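Local coordinates for cyclic UMP-AMP synthase (Rhodothermus marinus SG0.5JP17-172, PDB 6E0K), which joins UTP and ATP into the second messenger 3',3'-cyclic UMP-AMP, the signal of a CBASS antiphage defence system, at residues 196-206 and 278-286. Numbering follows the deposited sequence.
Sequences ARTYLIEQGAP and YMDDLWTGW
L200 enters the groove between Y278, M279 and L282, its two methyls dividing the work: CD1 lies 3.6 Å from CE of M279 and also meets the carbonyl O and CB of Y278, while CD2 turns to CD1 of L282. M279 reaches across because its chain bends at chi2 (-61°) and again at chi3, which brings SD against the CB of A196 and CE up to L200. One turn from L200, the small A196 leaves a hollow that CD2 of L282 fills, 3.8 Å from CB of A196. The other methyl of L282, CD1, points at Y199 CE1 (3.9 Å) and also sits in the plane of the W286 ring, at its edge. A196, Y199 and L200 lie on the last turns of helix 186-202, M279 and L282 on those of helix 269-285, in the all-helical part of this cGAS/DncV-like nucleotidyltransferase; the axes of segments 196-202 and 278-285 run nearly perpendicular, at 83°, and approach no closer than 10.8 Å, so side chains bridge the gap, with no hydrogen bond between the segments. W11 of helix 5-11 also packs on A196, L282 and Y199. Beyond the end of helix 269-285, W286 brings CZ3 to 3.6 Å from the OH of Y199, the two ring planes inclined at 38°. At the other border, a Schellman motif with G204 at positive phi closes helix 186-202: A205 N bonds back to L200 O and G204 N to I201 O. That turn presents A205 and P206 to Y278: A205 CB rests 3.8 Å from Y278 CE2, and P206 CD comes to 3.3 Å from the phenol OH.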
ATOM      1  N   ALA A 196      12.603  -8.138  -9.625  1.00 11.72           N
ATOM      2  CA  ALA A 196      13.755  -7.611 -10.358  1.00 11.26           C
ATOM      3  C   ALA A 196      14.520  -6.604  -9.506  1.00 13.10           C
ATOM      4  O   ALA A 196      15.750  -6.663  -9.403  1.00 12.64           O
ATOM      5  CB  ALA A 196      13.290  -6.980 -11.668  1.00 11.51           C
ATOM      6  N   ARG A 197      13.790  -5.680  -8.875  1.00 11.24           N
ATOM      7  CA  ARG A 197      14.380  -4.721  -7.946  1.00 11.60           C
ATOM      8  C   ARG A 197      15.146  -5.422  -6.826  1.00 14.51           C
ATOM      9  O   ARG A 197      16.301  -5.086  -6.541  1.00 13.44           O
ATOM     10  CB  ARG A 197      13.262  -3.840  -7.371  1.00 12.48           C
ATOM     11  CG  ARG A 197      13.647  -2.947  -6.200  1.00 14.43           C
ATOM     12  CD  ARG A 197      12.419  -2.711  -5.320  1.00 20.17           C
ATOM     13  NE  ARG A 197      11.983  -3.971  -4.752  1.00 19.81           N
ATOM     14  CZ  ARG A 197      10.875  -4.173  -4.039  1.00 15.40           C
ATOM     15  NH1 ARG A 197      10.007  -3.192  -3.758  1.00 15.43           N
ATOM     16  NH2 ARG A 197      10.637  -5.394  -3.592  1.00 16.27           N
ATOM     17  N   THR A 198      14.506  -6.390  -6.165  1.00 12.05           N
ATOM     18  CA  THR A 198      15.123  -7.057  -5.023  1.00 10.78           C
ATOM     19  C   THR A 198      16.335  -7.884  -5.444  1.00 15.10           C
ATOM     20  O   THR A 198      17.331  -7.943  -4.716  1.00 16.28           O
ATOM     21  CB  THR A 198      14.067  -7.904  -4.315  1.00 15.26           C
ATOM     22  OG1 THR A 198      13.093  -7.013  -3.759  1.00 16.92           O
ATOM     23  CG2 THR A 198      14.674  -8.754  -3.206  1.00 18.07           C
ATOM     24  N   TYR A 199      16.282  -8.496  -6.627  1.00 13.87           N
ATOM     25  CA  TYR A 199      17.460  -9.167  -7.170  1.00 14.01           C
ATOM     26  C   TYR A 199      18.647  -8.210  -7.264  1.00 15.75           C
ATOM     27  O   TYR A 199      19.776  -8.568  -6.897  1.00 15.50           O
ATOM     28  CB  TYR A 199      17.113  -9.762  -8.539  1.00 12.93           C
ATOM     29  CG  TYR A 199      18.283 -10.246  -9.363  1.00 12.88           C
ATOM     30  CD1 TYR A 199      18.876  -9.427 -10.306  1.00 15.34           C
ATOM     31  CD2 TYR A 199      18.756 -11.535  -9.223  1.00 17.73           C
ATOM     32  CE1 TYR A 199      19.938  -9.868 -11.063  1.00 21.07           C
ATOM     33  CE2 TYR A 199      19.810 -11.983  -9.988  1.00 18.31           C
ATOM     34  CZ  TYR A 199      20.394 -11.140 -10.900  1.00 20.44           C
ATOM     35  OH  TYR A 199      21.451 -11.574 -11.664  1.00 23.81           O
ATOM     36  N   LEU A 200      18.400  -6.972  -7.713  1.00 12.62           N
ATOM     37  CA  LEU A 200      19.487  -6.004  -7.829  1.00 11.29           C
ATOM     38  C   LEU A 200      19.960  -5.527  -6.464  1.00 13.70           C
ATOM     39  O   LEU A 200      21.167  -5.379  -6.237  1.00 14.39           O
ATOM     40  CB  LEU A 200      19.034  -4.822  -8.688  1.00 11.94           C
ATOM     41  CG  LEU A 200      18.896  -5.137 -10.174  1.00 12.70           C
ATOM     42  CD1 LEU A 200      18.238  -3.958 -10.849  1.00 12.45           C
ATOM     43  CD2 LEU A 200      20.260  -5.397 -10.786  1.00 16.14           C
ATOM     44  N   ILE A 201      19.023  -5.284  -5.537  1.00 13.93           N
ATOM     45  CA  ILE A 201      19.409  -4.854  -4.194  1.00 14.86           C
ATOM     46  C   ILE A 201      20.280  -5.912  -3.531  1.00 16.45           C
ATOM     47  O   ILE A 201      21.246  -5.587  -2.827  1.00 16.39           O
ATOM     48  CB  ILE A 201      18.160  -4.539  -3.344  1.00 12.49           C
ATOM     49  CG1 ILE A 201      17.404  -3.339  -3.924  1.00 13.65           C
ATOM     50  CG2 ILE A 201      18.551  -4.261  -1.908  1.00 18.05           C
ATOM     51  CD1 ILE A 201      16.041  -3.091  -3.238  1.00 17.09           C
ATOM     52  N   GLU A 202      19.958  -7.196  -3.745  1.00 17.14           N
ATOM     53  CA  GLU A 202      20.779  -8.259  -3.172  1.00 18.42           C
ATOM     54  C   GLU A 202      22.208  -8.197  -3.689  1.00 18.54           C
ATOM     55  O   GLU A 202      23.138  -8.600  -2.986  1.00 19.59           O
ATOM     56  CB  GLU A 202      20.170  -9.634  -3.466  1.00 18.22           C
ATOM     57  CG  GLU A 202      18.933  -9.946  -2.618  1.00 25.80           C
ATOM     58  CD  GLU A 202      18.097 -11.108  -3.152  1.00 37.44           C
ATOM     59  OE1 GLU A 202      18.399 -11.633  -4.251  1.00 36.65           O
ATOM     60  OE2 GLU A 202      17.119 -11.488  -2.470  1.00 38.43           O
ATOM     61  N   GLN A 203      22.407  -7.667  -4.893  1.00 15.09           N
ATOM     62  CA  GLN A 203      23.740  -7.559  -5.472  1.00 15.59           C
ATOM     63  C   GLN A 203      24.424  -6.237  -5.170  1.00 15.25           C
ATOM     64  O   GLN A 203      25.548  -6.022  -5.634  1.00 18.87           O
ATOM     65  CB  GLN A 203      23.655  -7.753  -6.977  1.00 17.23           C
ATOM     66  CG  GLN A 203      23.162  -9.104  -7.354  1.00 28.87           C
ATOM     67  CD  GLN A 203      22.973  -9.228  -8.834  1.00 29.96           C
ATOM     68  OE1 GLN A 203      22.685  -8.242  -9.517  1.00 35.59           O
ATOM     69  NE2 GLN A 203      23.138 -10.438  -9.349  1.00 29.47           N
ATOM     70  N   GLY A 204      23.783  -5.342  -4.430  1.00 16.45           N
ATOM     71  CA  GLY A 204      24.412  -4.094  -4.034  1.00 19.20           C
ATOM     72  C   GLY A 204      23.717  -2.837  -4.507  1.00 14.89           C
ATOM     73  O   GLY A 204      24.203  -1.739  -4.198  1.00 19.74           O
ATOM     74  N   ALA A 205      22.608  -2.930  -5.237  1.00 13.87           N
ATOM     75  CA  ALA A 205      21.875  -1.745  -5.669  1.00 13.56           C
ATOM     76  C   ALA A 205      21.253  -1.017  -4.472  1.00 16.01           C
ATOM     77  O   ALA A 205      21.115  -1.592  -3.386  1.00 18.37           O
ATOM     78  CB  ALA A 205      20.794  -2.134  -6.678  1.00 15.05           C
ATOM     79  N   PRO A 206      20.874   0.251  -4.642  1.00 16.81           N
ATOM     80  CA  PRO A 206      20.386   1.031  -3.495  1.00 15.54           C
ATOM     81  C   PRO A 206      19.180   0.384  -2.832  1.00 16.19           C
ATOM     82  O   PRO A 206      18.268  -0.101  -3.504  1.00 15.15           O
ATOM     83  CB  PRO A 206      20.014   2.384  -4.116  1.00 16.91           C
ATOM     84  CG  PRO A 206      20.889   2.495  -5.322  1.00 22.72           C
ATOM     85  CD  PRO A 206      21.028   1.090  -5.849  1.00 19.64           C
ATOM     86  N   TYR A 278      17.977   1.446 -13.748  1.00 13.30           N
ATOM     87  CA  TYR A 278      18.426   0.149 -13.260  1.00 12.48           C
ATOM     88  C   TYR A 278      17.726  -0.989 -14.003  1.00 12.40           C
ATOM     89  O   TYR A 278      18.340  -2.024 -14.284  1.00 13.31           O
ATOM     90  CB  TYR A 278      18.209   0.042 -11.739  1.00 13.29           C
ATOM     91  CG  TYR A 278      19.348   0.624 -10.913  1.00 12.42           C
ATOM     92  CD1 TYR A 278      19.503   2.000 -10.775  1.00 14.76           C
ATOM     93  CD2 TYR A 278      20.259  -0.208 -10.272  1.00 16.72           C
ATOM     94  CE1 TYR A 278      20.537   2.530 -10.009  1.00 15.41           C
ATOM     95  CE2 TYR A 278      21.293   0.311  -9.517  1.00 13.54           C
ATOM     96  CZ  TYR A 278      21.433   1.675  -9.391  1.00 17.65           C
ATOM     97  OH  TYR A 278      22.469   2.211  -8.638  1.00 19.96           O
ATOM     98  N   MET A 279      16.454  -0.803 -14.366  1.00 12.86           N
ATOM     99  CA  MET A 279      15.771  -1.821 -15.160  1.00 11.02           C
ATOM    100  C   MET A 279      16.368  -1.927 -16.554  1.00 13.64           C
ATOM    101  O   MET A 279      16.542  -3.034 -17.071  1.00 14.18           O
ATOM    102  CB  MET A 279      14.278  -1.509 -15.242  1.00 12.31           C
ATOM    103  CG  MET A 279      13.563  -1.650 -13.905  1.00 11.97           C
ATOM    104  SD  MET A 279      13.628  -3.323 -13.165  1.00 13.07           S
ATOM    105  CE  MET A 279      14.856  -3.081 -11.884  1.00 13.30           C
ATOM    106  N   ASP A 280      16.694  -0.786 -17.171  1.00 13.56           N
ATOM    107  CA  ASP A 280      17.383  -0.795 -18.457  1.00 13.44           C
ATOM    108  C   ASP A 280      18.683  -1.586 -18.373  1.00 12.84           C
ATOM    109  O   ASP A 280      18.975  -2.422 -19.237  1.00 15.59           O
ATOM    110  CB  ASP A 280      17.696   0.636 -18.887  1.00 14.52           C
ATOM    111  CG  ASP A 280      16.578   1.301 -19.659  1.00 28.55           C
ATOM    112  OD1 ASP A 280      15.706   0.611 -20.227  1.00 32.01           O
ATOM    113  OD2 ASP A 280      16.604   2.554 -19.726  1.00 32.20           O
ATOM    114  N   ASP A 281      19.504  -1.287 -17.359  1.00 12.36           N
ATOM    115  CA  ASP A 281      20.809  -1.935 -17.237  1.00 13.74           C
ATOM    116  C   ASP A 281      20.660  -3.426 -16.995  1.00 13.41           C
ATOM    117  O   ASP A 281      21.434  -4.227 -17.531  1.00 13.46           O
ATOM    118  CB  ASP A 281      21.617  -1.327 -16.087  1.00 13.35           C
ATOM    119  CG  ASP A 281      22.128   0.059 -16.374  1.00 19.34           C
ATOM    120  OD1 ASP A 281      22.168   0.470 -17.553  1.00 20.94           O
ATOM    121  OD2 ASP A 281      22.516   0.730 -15.392  1.00 21.86           O
ATOM    122  N   LEU A 282      19.694  -3.816 -16.157  1.00 11.73           N
ATOM    123  CA  LEU A 282      19.432  -5.234 -15.916  1.00 11.60           C
ATOM    124  C   LEU A 282      19.110  -5.950 -17.218  1.00 14.28           C
ATOM    125  O   LEU A 282      19.663  -7.019 -17.521  1.00 13.46           O
ATOM    126  CB  LEU A 282      18.269  -5.367 -14.927  1.00 11.04           C
ATOM    127  CG  LEU A 282      17.705  -6.755 -14.684  1.00 12.42           C
ATOM    128  CD1 LEU A 282      18.740  -7.603 -13.946  1.00 19.88           C
ATOM    129  CD2 LEU A 282      16.430  -6.614 -13.855  1.00 15.83           C
ATOM    130  N   TRP A 283      18.242  -5.342 -18.021  1.00 11.76           N
ATOM    131  CA  TRP A 283      17.814  -5.926 -19.285  1.00 12.07           C
ATOM    132  C   TRP A 283      18.972  -6.025 -20.272  1.00 12.58           C
ATOM    133  O   TRP A 283      19.242  -7.101 -20.818  1.00 13.03           O
ATOM    134  CB  TRP A 283      16.685  -5.078 -19.877  1.00 13.00           C
ATOM    135  CG  TRP A 283      16.101  -5.682 -21.103  1.00 14.88           C
ATOM    136  CD1 TRP A 283      16.448  -5.419 -22.402  1.00 16.54           C
ATOM    137  CD2 TRP A 283      15.088  -6.687 -21.151  1.00 12.78           C
ATOM    138  NE1 TRP A 283      15.684  -6.186 -23.256  1.00 16.79           N
ATOM    139  CE2 TRP A 283      14.852  -6.981 -22.510  1.00 15.92           C
ATOM    140  CE3 TRP A 283      14.341  -7.359 -20.172  1.00 15.09           C
ATOM    141  CZ2 TRP A 283      13.910  -7.923 -22.915  1.00 20.81           C
ATOM    142  CZ3 TRP A 283      13.405  -8.291 -20.579  1.00 17.62           C
ATOM    143  CH2 TRP A 283      13.198  -8.561 -21.936  1.00 20.35           C
ATOM    144  N   THR A 284      19.660  -4.904 -20.523  1.00 12.84           N
ATOM    145  CA  THR A 284      20.702  -4.896 -21.549  1.00 13.42           C
ATOM    146  C   THR A 284      21.921  -5.707 -21.121  1.00 14.27           C
ATOM    147  O   THR A 284      22.612  -6.283 -21.971  1.00 18.59           O
ATOM    148  CB  THR A 284      21.115  -3.458 -21.888  1.00 17.04           C
ATOM    149  OG1 THR A 284      21.658  -2.820 -20.729  1.00 18.12           O
ATOM    150  CG2 THR A 284      19.934  -2.646 -22.392  1.00 15.93           C
ATOM    151  N   GLY A 285      22.195  -5.772 -19.817  1.00 15.82           N
ATOM    152  CA  GLY A 285      23.363  -6.499 -19.339  1.00 14.68           C
ATOM    153  C   GLY A 285      23.200  -8.001 -19.313  1.00 14.72           C
ATOM    154  O   GLY A 285      24.206  -8.719 -19.294  1.00 16.65           O
ATOM    155  N   TRP A 286      21.961  -8.493 -19.324  1.00 13.80           N
ATOM    156  CA  TRP A 286      21.733  -9.921 -19.190  1.00 14.27           C
ATOM    157  C   TRP A 286      22.136 -10.630 -20.478  1.00 21.30           C
ATOM    158  O   TRP A 286      21.685 -10.276 -21.573  1.00 23.96           O
ATOM    159  CB  TRP A 286      20.266 -10.195 -18.861  1.00 14.99           C
ATOM    160  CG  TRP A 286      20.061 -11.503 -18.137  1.00 16.13           C
ATOM    161  CD1 TRP A 286      20.179 -12.758 -18.662  1.00 21.34           C
ATOM    162  CD2 TRP A 286      19.704 -11.673 -16.759  1.00 16.60           C
ATOM    163  NE1 TRP A 286      19.913 -13.704 -17.689  1.00 20.94           N
ATOM    164  CE2 TRP A 286      19.616 -13.061 -16.516  1.00 21.84           C
ATOM    165  CE3 TRP A 286      19.446 -10.784 -15.709  1.00 19.47           C
ATOM    166  CZ2 TRP A 286      19.287 -13.581 -15.263  1.00 21.33           C
ATOM    167  CZ3 TRP A 286      19.126 -11.301 -14.459  1.00 18.77           C
ATOM    168  CH2 TRP A 286      19.045 -12.688 -14.249  1.00 17.48           C
TER